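Local coordinates for uncharacterized protein (Vanderwaltozyma polyspora, PDB 5THE) that forms the C-terminal lobe of a budding yeast Argonaute, which holds a short RNA and probably serves guide-directed RNA silencing, at residues H67-S71 against S245-L249; M236-L240 against G480-T484; T296-Y302 against K543-Y548. The contacts are given in a common frame with arbitrary orientation. Residues are numbered along the deposited sequence.

Overall arrangement
The three contacts lie side by side in the C-terminal lobe, and contact 2 is the one that touches the bound RNA; the nearest atom of contact 1 stays about 9 Å from the RNA, and the nearest atom of contact 3 about 5 Å from the RNA. Centres of contacts 1 and 2 are 9 Å apart, joined by N246, whose ND2 lies 2.7 Å from G480 O and 3.0 Å from M236 O. Contact 3 is centred 14 Å from contact 2 and meets it where Q297 NE2 lies 3.0 Å from L240 O. Centres of contacts 1 and 3 are 18 Å apart, yet S245 packs on T296. Helix 228-241 is thus tied at M236 to contact 1 and at L240 to contact 3.

Contact 1 of 3, residues H67-S71 against S245-L249; sequences HQFIS and SNHSL
Three backbone hydrogen bonds fix the pairing of H67-S71 with S245-L249. S71 N donates to S245 O (3.0 Å, 169° at the hydrogen) and S71 O accepts from S245 N (2.9 Å), an isolated antiparallel hydrogen-bonded bridge with CA atoms 4.7 Å apart. One residue earlier, I70 N reaches N246 O (2.9 Å, 158°). I70 and S71 both face S245, a classic beta bulge: I70 takes helical angles (-62/-43) before extended S71 (-143/122). Beyond the bulge, F69 CA approaches N246 O at 3.4 Å in a CA-H...O contact, and the F69 and N246 CA atoms are 4.2 Å apart.

The N246 side chain (chi1 m) places OD1 over one face of the F69 ring, 3.4 Å from CG, while ND2 is spent on the carbonyls of G480 and M236. F69, also m, lodges against helix 228-241 at V235 and M236. I70 (m, t) stretches its CD1 along the other segment, 3.8 Å from H247 C and 3.4 Å from S248 OG, while I70 CB and S245 CB stand 4.0 Å apart. H247, at chi1 p, points away and meets W62 edge-to-face. Since every direct hydrogen bond between the segments is main chain to main chain, the pairing of this loop with the approach to strand 248-249 depends on backbone shape, and side chains add mainly packing.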
loop_
_atom_site.group_PDB
_atom_site.type_symbol
_atom_site.label_atom_id
_atom_site.label_comp_id
_atom_site.label_asym_id
_atom_site.label_seq_id
_atom_site.Cartn_x
_atom_site.Cartn_y
_atom_site.Cartn_z
ATOM N N HIS A 67 -21.241 -8.017 -2.302
ATOM C CA HIS A 67 -20.397 -8.264 -1.146
ATOM C C HIS A 67 -20.393 -7.049 -0.236
ATOM O O HIS A 67 -20.767 -5.943 -0.633
ATOM C CB HIS A 67 -18.959 -8.582 -1.572
ATOM C CG HIS A 67 -18.845 -9.778 -2.457
ATOM N ND1 HIS A 67 -19.323 -11.017 -2.095
ATOM C CD2 HIS A 67 -18.303 -9.926 -3.692
ATOM C CE1 HIS A 67 -19.081 -11.879 -3.066
ATOM N NE2 HIS A 67 -18.463 -11.243 -4.046
ATOM N N GLN A 68 -19.935 -7.259 0.987
ATOM C CA GLN A 68 -19.770 -6.169 1.930
ATOM C C GLN A 68 -18.369 -6.198 2.521
ATOM O O GLN A 68 -17.740 -7.255 2.636
ATOM C CB GLN A 68 -20.823 -6.234 3.037
ATOM C CG GLN A 68 -22.223 -5.955 2.511
ATOM C CD GLN A 68 -23.270 -5.994 3.600
ATOM O OE1 GLN A 68 -23.072 -6.607 4.646
ATOM N NE2 GLN A 68 -24.400 -5.343 3.356
ATOM N N PHE A 69 -17.887 -5.007 2.866
ATOM C CA PHE A 69 -16.638 -4.879 3.595
ATOM C C PHE A 69 -16.722 -5.603 4.926
ATOM O O PHE A 69 -17.753 -5.572 5.602
ATOM C CB PHE A 69 -16.316 -3.406 3.845
ATOM C CG PHE A 69 -16.125 -2.604 2.589
ATOM C CD1 PHE A 69 -15.646 -3.205 1.428
ATOM C CD2 PHE A 69 -16.430 -1.260 2.567
ATOM C CE1 PHE A 69 -15.467 -2.469 0.257
ATOM C CE2 PHE A 69 -16.245 -0.503 1.389
ATOM C CZ PHE A 69 -15.758 -1.117 0.242
ATOM N N ILE A 70 -15.597 -6.197 5.326
ATOM C CA ILE A 70 -15.550 -6.989 6.558
ATOM C C ILE A 70 -15.868 -6.126 7.775
ATOM O O ILE A 70 -16.589 -6.550 8.680
ATOM C CB ILE A 70 -14.164 -7.653 6.700
ATOM C CG1 ILE A 70 -13.996 -8.773 5.678
ATOM C CG2 ILE A 70 -13.933 -8.153 8.131
ATOM C CD1 ILE A 70 -12.540 -9.195 5.474
ATOM N N SER A 71 -15.317 -4.915 7.831
ATOM C CA SER A 71 -15.428 -4.087 9.027
ATOM C C SER A 71 -15.596 -2.638 8.605
ATOM O O SER A 71 -14.725 -2.083 7.927
ATOM C CB SER A 71 -14.198 -4.239 9.933
ATOM O OG SER A 71 -14.257 -3.335 11.030
ATOM N N SER A 245 -11.917 -2.652 7.445
ATOM C CA SER A 245 -11.350 -3.719 6.640
ATOM C C SER A 245 -12.281 -3.895 5.461
ATOM O O SER A 245 -13.498 -3.978 5.647
ATOM C CB SER A 245 -11.231 -5.043 7.421
ATOM O OG SER A 245 -10.456 -4.864 8.581
ATOM N N ASN A 246 -11.724 -3.922 4.257
ATOM C CA ASN A 246 -12.559 -4.174 3.089
ATOM C C ASN A 246 -12.626 -5.669 2.811
ATOM O O ASN A 246 -13.570 -6.345 3.235
ATOM C CB ASN A 246 -12.028 -3.385 1.902
ATOM C CG ASN A 246 -12.061 -1.904 2.172
ATOM O OD1 ASN A 246 -12.914 -1.447 2.920
ATOM N ND2 ASN A 246 -11.124 -1.148 1.592
ATOM N N HIS A 247 -11.630 -6.196 2.117
ATOM C CA HIS A 247 -11.456 -7.629 1.993
ATOM C C HIS A 247 -10.182 -8.031 2.709
ATOM O O HIS A 247 -9.337 -7.199 3.045
ATOM C CB HIS A 247 -11.391 -8.056 0.521
ATOM C CG HIS A 247 -10.217 -7.484 -0.216
ATOM N ND1 HIS A 247 -10.200 -6.194 -0.714
ATOM C CD2 HIS A 247 -9.014 -8.024 -0.527
ATOM C CE1 HIS A 247 -9.048 -5.974 -1.320
ATOM N NE2 HIS A 247 -8.305 -7.066 -1.217
ATOM N N SER A 248 -10.056 -9.330 2.942
ATOM C CA SER A 248 -8.853 -9.904 3.506
ATOM C C SER A 248 -8.675 -11.262 2.858
ATOM O O SER A 248 -9.395 -11.623 1.921
ATOM C CB SER A 248 -8.940 -10.004 5.036
ATOM O OG SER A 248 -9.735 -11.120 5.446
ATOM N N LEU A 249 -7.717 -12.020 3.367
ATOM C CA LEU A 249 -7.623 -13.433 3.036
ATOM C C LEU A 249 -8.402 -14.242 4.066
ATOM O O LEU A 249 -8.701 -13.771 5.168
ATOM C CB LEU A 249 -6.161 -13.882 3.003
ATOM C CG LEU A 249 -5.260 -13.068 2.082
ATOM C CD1 LEU A 249 -3.889 -13.725 2.003
ATOM C CD2 LEU A 249 -5.910 -12.950 0.704
#

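Contact 2 of 3, residues M236-L240 against G480-T484; sequences MKMNL and GRSTT. With nucleotides of chain B.
M236 and R481 carry the largest buried areas here, 80 and 75 Å², with G480 third at 49 Å². M236 lies on helix 228-241, where L240 N bonds back to M236 O (3.2 Å); its CA is 5.3 Å from that of R481, the nearest pair between the segments. Its CB points toward the loop, and the m, t, p rotamer runs the thioether along the loop carbonyls: CE is 3.4 Å from G480 O, 3.7 Å from S482 O and 4.0 Å from T483 CG2, and SD is 3.9 Å from R481 O.

G480 (-71/-7) accepts the next helical turn, L240 CD1 lying 3.7 Å from its C; an ideal CB would sit 2.9 Å from that methyl, a clash glycine avoids. R481 (-105/11) follows, and S482 then turns extended. The R481 side chain (p, t, t) first packs its CB on K237 CG at 3.7 Å, then reaches the RNA: NE and NH2 donate to the same oxygen, OP1 of A4 of chain B, at 2.7 and 2.8 Å. K237 NZ bonds OP1 of A3 of chain B at 2.7 Å, and T484 OG1 pairs with the A4 O2' at 2.7 Å.

K237 NZ and R481 NH1 come within 3.8 Å, and both also bond the O of I549, the last residue. Consistent with Argonaute seed binding, consecutive phosphates are gripped where helix and loop meet: the close approach of the two cations is offset by the phosphate oxygens and the I549 O that they bond, while M236 packs mainly against backbone carbonyls.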
loop_
_atom_site.group_PDB
_atom_site.type_symbol
_atom_site.label_atom_id
_atom_site.label_comp_id
_atom_site.label_asym_id
_atom_site.label_seq_id
_atom_site.Cartn_x
_atom_site.Cartn_y
_atom_site.Cartn_z
ATOM N N MET A 236 -13.659 2.437 -0.642
ATOM C CA MET A 236 -12.657 1.492 -0.162
ATOM C C MET A 236 -11.588 2.223 0.626
ATOM O O MET A 236 -11.227 1.825 1.744
ATOM C CB MET A 236 -12.038 0.730 -1.333
ATOM C CG MET A 236 -13.014 -0.243 -2.009
ATOM S SD MET A 236 -12.245 -1.291 -3.242
ATOM C CE MET A 236 -11.675 -2.693 -2.288
ATOM N N LYS A 237 -11.119 3.342 0.073
ATOM C CA LYS A 237 -10.068 4.127 0.711
ATOM C C LYS A 237 -10.575 4.789 1.979
ATOM O O LYS A 237 -9.885 4.783 3.001
ATOM C CB LYS A 237 -9.525 5.164 -0.287
ATOM C CG LYS A 237 -8.834 4.515 -1.492
ATOM C CD LYS A 237 -9.191 5.171 -2.835
ATOM C CE LYS A 237 -8.648 6.597 -2.970
ATOM N NZ LYS A 237 -7.151 6.698 -2.927
ATOM N N MET A 238 -11.780 5.365 1.929
ATOM C CA MET A 238 -12.361 5.984 3.115
ATOM C C MET A 238 -12.465 4.980 4.247
ATOM O O MET A 238 -12.078 5.265 5.388
ATOM C CB MET A 238 -13.743 6.539 2.785
ATOM C CG MET A 238 -13.724 7.630 1.719
ATOM S SD MET A 238 -15.410 8.168 1.378
ATOM C CE MET A 238 -15.122 9.685 0.438
ATOM N N ASN A 239 -12.987 3.792 3.940
ATOM C CA ASN A 239 -13.191 2.779 4.967
ATOM C C ASN A 239 -11.876 2.418 5.648
ATOM O O ASN A 239 -11.824 2.289 6.875
ATOM C CB ASN A 239 -13.842 1.537 4.357
ATOM C CG ASN A 239 -14.340 0.535 5.420
ATOM O OD1 ASN A 239 -14.277 -0.664 5.227
ATOM N ND2 ASN A 239 -14.881 1.037 6.497
ATOM N N LEU A 240 -10.795 2.274 4.866
ATOM C CA LEU A 240 -9.481 2.027 5.462
ATOM C C LEU A 240 -9.070 3.170 6.386
ATOM O O LEU A 240 -8.602 2.933 7.509
ATOM C CB LEU A 240 -8.428 1.807 4.375
ATOM C CG LEU A 240 -8.602 0.513 3.558
ATOM C CD1 LEU A 240 -7.619 0.469 2.389
ATOM C CD2 LEU A 240 -8.452 -0.741 4.456
ATOM N N GLY A 480 -5.828 -3.061 -0.077
ATOM C CA GLY A 480 -7.196 -2.795 0.336
ATOM C C GLY A 480 -7.958 -1.778 -0.498
ATOM O O GLY A 480 -9.165 -1.626 -0.275
ATOM N N ARG A 481 -7.318 -1.083 -1.443
ATOM C CA ARG A 481 -8.065 -0.154 -2.288
ATOM C C ARG A 481 -8.307 -0.671 -3.705
ATOM O O ARG A 481 -8.789 0.082 -4.558
ATOM C CB ARG A 481 -7.377 1.218 -2.324
ATOM C CG ARG A 481 -6.184 1.353 -3.254
ATOM C CD ARG A 481 -5.621 2.775 -3.226
ATOM N NE ARG A 481 -4.538 2.933 -4.191
ATOM C CZ ARG A 481 -3.715 3.976 -4.253
ATOM N NH1 ARG A 481 -3.818 4.983 -3.388
ATOM N NH2 ARG A 481 -2.780 4.007 -5.188
ATOM N N SER A 482 -8.045 -1.945 -3.979
ATOM C CA SER A 482 -8.375 -2.493 -5.281
ATOM C C SER A 482 -9.075 -3.827 -5.097
ATOM O O SER A 482 -8.956 -4.475 -4.055
ATOM C CB SER A 482 -7.128 -2.654 -6.163
ATOM O OG SER A 482 -6.370 -3.777 -5.755
ATOM N N THR A 483 -9.839 -4.219 -6.117
ATOM C CA THR A 483 -10.481 -5.535 -6.151
ATOM C C THR A 483 -9.697 -6.484 -7.038
ATOM O O THR A 483 -10.253 -7.317 -7.756
ATOM C CB THR A 483 -11.927 -5.404 -6.618
ATOM O OG1 THR A 483 -11.970 -4.725 -7.884
ATOM C CG2 THR A 483 -12.716 -4.584 -5.599
ATOM N N THR A 484 -8.372 -6.336 -7.022
ATOM C CA THR A 484 -7.492 -7.136 -7.853
ATOM C C THR A 484 -6.317 -7.571 -7.006
ATOM O O THR A 484 -6.009 -6.942 -5.992
ATOM C CB THR A 484 -6.969 -6.340 -9.050
ATOM O OG1 THR A 484 -6.224 -5.227 -8.551
ATOM C CG2 THR A 484 -8.135 -5.831 -9.948
ATOM P P A B 4 -4.394 1.565 -7.819
ATOM O OP1 A B 4 -3.716 1.710 -6.505
ATOM O OP2 A B 4 -4.380 2.638 -8.821
ATOM O "O5'" A B 4 -3.856 0.234 -8.505
ATOM C "C5'" A B 4 -4.108 -1.020 -7.900
ATOM C "C4'" A B 4 -4.622 -2.028 -8.890
ATOM O "O4'" A B 4 -5.895 -1.604 -9.425
ATOM C "C3'" A B 4 -3.759 -2.260 -10.115
ATOM O "O3'" A B 4 -2.682 -3.124 -9.821
ATOM C "C2'" A B 4 -4.764 -2.833 -11.108
ATOM O "O2'" A B 4 -5.045 -4.195 -10.803
ATOM C "C1'" A B 4 -6.010 -2.007 -10.766
ATOM N N9 A B 4 -6.098 -0.784 -11.574
ATOM C C8 A B 4 -5.369 0.366 -11.407
ATOM N N7 A B 4 -5.656 1.305 -12.273
ATOM C C5 A B 4 -6.644 0.729 -13.052
ATOM C C6 A B 4 -7.356 1.235 -14.130
ATOM N N6 A B 4 -7.132 2.470 -14.593
ATOM N N1 A B 4 -8.285 0.427 -14.692
ATOM C C2 A B 4 -8.469 -0.809 -14.179
ATOM N N3 A B 4 -7.856 -1.401 -13.148
ATOM C C4 A B 4 -6.937 -0.561 -12.637
ATOM P P A B 3 -7.130 6.117 -6.723
ATOM O OP1 A B 3 -6.321 6.164 -5.468
ATOM O OP2 A B 3 -6.764 6.968 -7.894
ATOM O "O5'" A B 3 -7.272 4.609 -7.229
ATOM C "C5'" A B 3 -7.620 3.585 -6.311
ATOM C "C4'" A B 3 -7.985 2.312 -7.022
ATOM O "O4'" A B 3 -9.218 2.469 -7.770
ATOM C "C3'" A B 3 -6.991 1.828 -8.060
ATOM O "O3'" A B 3 -5.903 1.172 -7.461
ATOM C "C2'" A B 3 -7.846 0.912 -8.918
ATOM O "O2'" A B 3 -8.044 -0.337 -8.266
ATOM C "C1'" A B 3 -9.169 1.683 -8.939
ATOM N N9 A B 3 -9.175 2.586 -10.089
ATOM C C8 A B 3 -8.556 3.814 -10.193
ATOM N N7 A B 3 -8.697 4.353 -11.380
ATOM C C5 A B 3 -9.444 3.422 -12.079
ATOM C C6 A B 3 -9.905 3.428 -13.389
ATOM N N6 A B 3 -9.667 4.460 -14.219
ATOM N N1 A B 3 -10.614 2.349 -13.783
ATOM C C2 A B 3 -10.820 1.345 -12.906
ATOM N N3 A B 3 -10.423 1.215 -11.636
ATOM C C4 A B 3 -9.731 2.313 -11.300
ATOM P P A B 2 -9.825 10.733 -8.933
ATOM O OP1 A B 2 -8.938 10.680 -10.122
ATOM O OP2 A B 2 -11.235 11.224 -9.042
ATOM O "O5'" A B 2 -9.840 9.288 -8.267
ATOM C "C5'" A B 2 -10.304 9.097 -6.928
ATOM C "C4'" A B 2 -10.662 7.659 -6.684
ATOM O "O4'" A B 2 -11.832 7.322 -7.460
ATOM C "C3'" A B 2 -9.634 6.637 -7.132
ATOM O "O3'" A B 2 -8.596 6.483 -6.207
ATOM C "C2'" A B 2 -10.477 5.385 -7.322
ATOM O "O2'" A B 2 -10.833 4.838 -6.061
ATOM C "C1'" A B 2 -11.732 5.990 -7.934
ATOM N N9 A B 2 -11.681 6.071 -9.407
ATOM C C8 A B 2 -11.140 7.086 -10.157
ATOM N N7 A B 2 -11.276 6.932 -11.443
ATOM C C5 A B 2 -11.984 5.738 -11.542
ATOM C C6 A B 2 -12.439 5.032 -12.651
ATOM N N6 A B 2 -12.226 5.480 -13.890
ATOM N N1 A B 2 -13.103 3.866 -12.429
ATOM C C2 A B 2 -13.284 3.469 -11.157
ATOM N N3 A B 2 -12.893 4.057 -10.015
ATOM C C4 A B 2 -12.241 5.189 -10.297
#

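Contact 3 of 3, residues T296-Y302 against K543-Y548; sequences TQFPGDY and KSVMYY
Y548, at chi1 p, sends its hydroxyl to the loop before strand 300-305: OH donates to F298 O over a very short 2.5 Å, the carbonyl lying near the ring plane. M546 (m, t, p) centres an inverse gamma turn (-81/61) and brings SD 3.3 Å from F298 N, a weak but nearly straight N-H...S bond (172°). Q297 (m, m) bends OE1 to 3.4 Å from that sulphur, its NE2 donating to G244 O and L240 O; water 1 links OE1 (2.7 Å) to M546 N (2.8 Å), and water 2 links it (2.8 Å) to S544 O (2.6 Å). Here the C-terminal tail lies along the loop leading into strand 300-305 and the start of that strand, which pairs with 282-289 in the RNase H-like sheet of the PIWI domain. P299 CB packs 3.5 Å from S544 C. Water 4 joins G300 N (2.8 Å) to V545 O (2.6 Å). Y547 (p) sets OH at the Y302 ring edge, 3.2 Å from CE2. K543, chi1 near -119°, extends NZ to D301 OD1 in a 2.8 Å salt bridge, while D301 OD2 is paired with R323.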
loop_
_atom_site.group_PDB
_atom_site.type_symbol
_atom_site.label_atom_id
_atom_site.label_comp_id
_atom_site.label_asym_id
_atom_site.label_seq_id
_atom_site.Cartn_x
_atom_site.Cartn_y
_atom_site.Cartn_z
ATOM N N THR A 296 -4.881 -6.146 7.224
ATOM C CA THR A 296 -5.768 -5.230 6.536
ATOM C C THR A 296 -5.351 -3.779 6.714
ATOM O O THR A 296 -5.735 -2.913 5.911
ATOM C CB THR A 296 -7.168 -5.496 7.097
ATOM O OG1 THR A 296 -7.844 -6.454 6.257
ATOM C CG2 THR A 296 -7.929 -4.254 7.256
ATOM N N GLN A 297 -4.556 -3.503 7.742
ATOM C CA GLN A 297 -4.171 -2.151 8.126
ATOM C C GLN A 297 -2.656 -2.084 8.244
ATOM O O GLN A 297 -2.051 -2.889 8.966
ATOM C CB GLN A 297 -4.828 -1.776 9.444
ATOM C CG GLN A 297 -6.310 -1.479 9.314
ATOM C CD GLN A 297 -6.547 -0.083 8.754
ATOM O OE1 GLN A 297 -5.684 0.796 8.880
ATOM N NE2 GLN A 297 -7.714 0.128 8.130
ATOM N N PHE A 298 -2.050 -1.136 7.531
ATOM C CA PHE A 298 -0.600 -0.937 7.527
ATOM C C PHE A 298 -0.266 0.528 7.793
ATOM O O PHE A 298 0.178 1.246 6.889
ATOM C CB PHE A 298 0.021 -1.369 6.197
ATOM C CG PHE A 298 0.243 -2.846 6.076
ATOM C CD1 PHE A 298 -0.815 -3.699 5.773
ATOM C CD2 PHE A 298 1.514 -3.389 6.245
ATOM C CE1 PHE A 298 -0.615 -5.058 5.654
ATOM C CE2 PHE A 298 1.719 -4.768 6.120
ATOM C CZ PHE A 298 0.656 -5.598 5.837
ATOM N N PRO A 299 -0.450 1.007 9.022
ATOM C CA PRO A 299 0.048 2.348 9.348
ATOM C C PRO A 299 1.562 2.348 9.258
ATOM O O PRO A 299 2.212 1.303 9.316
ATOM C CB PRO A 299 -0.435 2.603 10.779
ATOM C CG PRO A 299 -0.715 1.247 11.359
ATOM C CD PRO A 299 -1.027 0.309 10.186
ATOM N N GLY A 300 2.124 3.544 9.086
ATOM C CA GLY A 300 3.548 3.658 8.846
ATOM C C GLY A 300 4.094 4.994 9.287
ATOM O O GLY A 300 3.366 5.890 9.714
ATOM N N ASP A 301 5.408 5.099 9.195
ATOM C CA ASP A 301 6.110 6.340 9.438
ATOM C C ASP A 301 7.017 6.627 8.254
ATOM O O ASP A 301 7.387 5.725 7.505
ATOM C CB ASP A 301 6.919 6.277 10.733
ATOM C CG ASP A 301 6.045 6.390 11.954
ATOM O OD1 ASP A 301 5.309 7.395 12.061
ATOM O OD2 ASP A 301 6.081 5.468 12.795
ATOM N N TYR A 302 7.362 7.901 8.082
ATOM C CA TYR A 302 8.347 8.304 7.090
ATOM C C TYR A 302 9.412 9.158 7.774
ATOM O O TYR A 302 9.201 9.688 8.865
ATOM C CB TYR A 302 7.711 9.094 5.930
ATOM C CG TYR A 302 6.960 10.294 6.427
ATOM C CD1 TYR A 302 7.637 11.459 6.811
ATOM C CD2 TYR A 302 5.580 10.265 6.542
ATOM C CE1 TYR A 302 6.946 12.554 7.304
ATOM C CE2 TYR A 302 4.886 11.351 7.029
ATOM C CZ TYR A 302 5.563 12.488 7.408
ATOM O OH TYR A 302 4.837 13.555 7.890
ATOM N N LYS A 543 -1.029 9.199 12.845
ATOM C CA LYS A 543 0.176 8.379 12.752
ATOM C C LYS A 543 -0.154 6.892 12.711
ATOM O O LYS A 543 0.598 6.104 12.126
ATOM C CB LYS A 543 1.124 8.706 13.911
ATOM C CG LYS A 543 2.470 9.250 13.431
ATOM C CD LYS A 543 3.185 10.073 14.494
ATOM C CE LYS A 543 4.492 10.660 13.960
ATOM N NZ LYS A 543 5.540 9.610 13.708
ATOM N N SER A 544 -1.286 6.485 13.285
ATOM C CA SER A 544 -1.724 5.100 13.225
ATOM C C SER A 544 -2.784 4.876 12.154
ATOM O O SER A 544 -3.464 3.849 12.170
ATOM C CB SER A 544 -2.252 4.649 14.589
ATOM O OG SER A 544 -1.252 4.806 15.576
ATOM N N VAL A 545 -2.937 5.810 11.232
ATOM C CA VAL A 545 -3.956 5.737 10.196
ATOM C C VAL A 545 -3.265 5.604 8.851
ATOM O O VAL A 545 -2.173 6.149 8.647
ATOM C CB VAL A 545 -4.858 6.990 10.239
ATOM C CG1 VAL A 545 -5.854 6.994 9.080
ATOM C CG2 VAL A 545 -5.572 7.075 11.598
ATOM N N MET A 546 -3.897 4.860 7.934
ATOM C CA MET A 546 -3.441 4.777 6.543
ATOM C C MET A 546 -3.914 5.999 5.751
ATOM O O MET A 546 -4.655 5.896 4.774
ATOM C CB MET A 546 -3.932 3.490 5.890
ATOM C CG MET A 546 -3.361 2.205 6.471
ATOM S SD MET A 546 -4.187 0.735 5.806
ATOM C CE MET A 546 -3.677 0.804 4.077
ATOM N N TYR A 547 -3.462 7.184 6.194
ATOM C CA TYR A 547 -3.848 8.417 5.523
ATOM C C TYR A 547 -3.313 8.481 4.105
ATOM O O TYR A 547 -3.812 9.272 3.300
ATOM C CB TYR A 547 -3.364 9.637 6.311
ATOM C CG TYR A 547 -1.875 9.650 6.561
ATOM C CD1 TYR A 547 -1.340 9.037 7.692
ATOM C CD2 TYR A 547 -1.003 10.282 5.673
ATOM C CE1 TYR A 547 0.021 9.040 7.928
ATOM C CE2 TYR A 547 0.372 10.293 5.904
ATOM C CZ TYR A 547 0.874 9.667 7.030
ATOM O OH TYR A 547 2.230 9.674 7.280
ATOM N N TYR A 548 -2.305 7.675 3.789
ATOM C CA TYR A 548 -1.657 7.719 2.492
ATOM C C TYR A 548 -2.418 6.943 1.424
ATOM O O TYR A 548 -2.070 7.058 0.242
ATOM C CB TYR A 548 -0.230 7.172 2.627
ATOM C CG TYR A 548 -0.203 5.745 3.138
ATOM C CD1 TYR A 548 -0.369 4.681 2.266
ATOM C CD2 TYR A 548 -0.046 5.471 4.491
ATOM C CE1 TYR A 548 -0.376 3.388 2.714
ATOM C CE2 TYR A 548 -0.042 4.169 4.961
ATOM C CZ TYR A 548 -0.207 3.131 4.062
ATOM O OH TYR A 548 -0.208 1.829 4.499
HETATM O O HOH W 1 -6.146 3.423 8.741
HETATM O O HOH W 2 -4.304 1.548 11.189
HETATM O O HOH W 3 3.076 8.640 9.535
HETATM O O HOH W 4 0.271 5.658 9.271
HETATM O O HOH W 5 3.182 5.267 12.954
#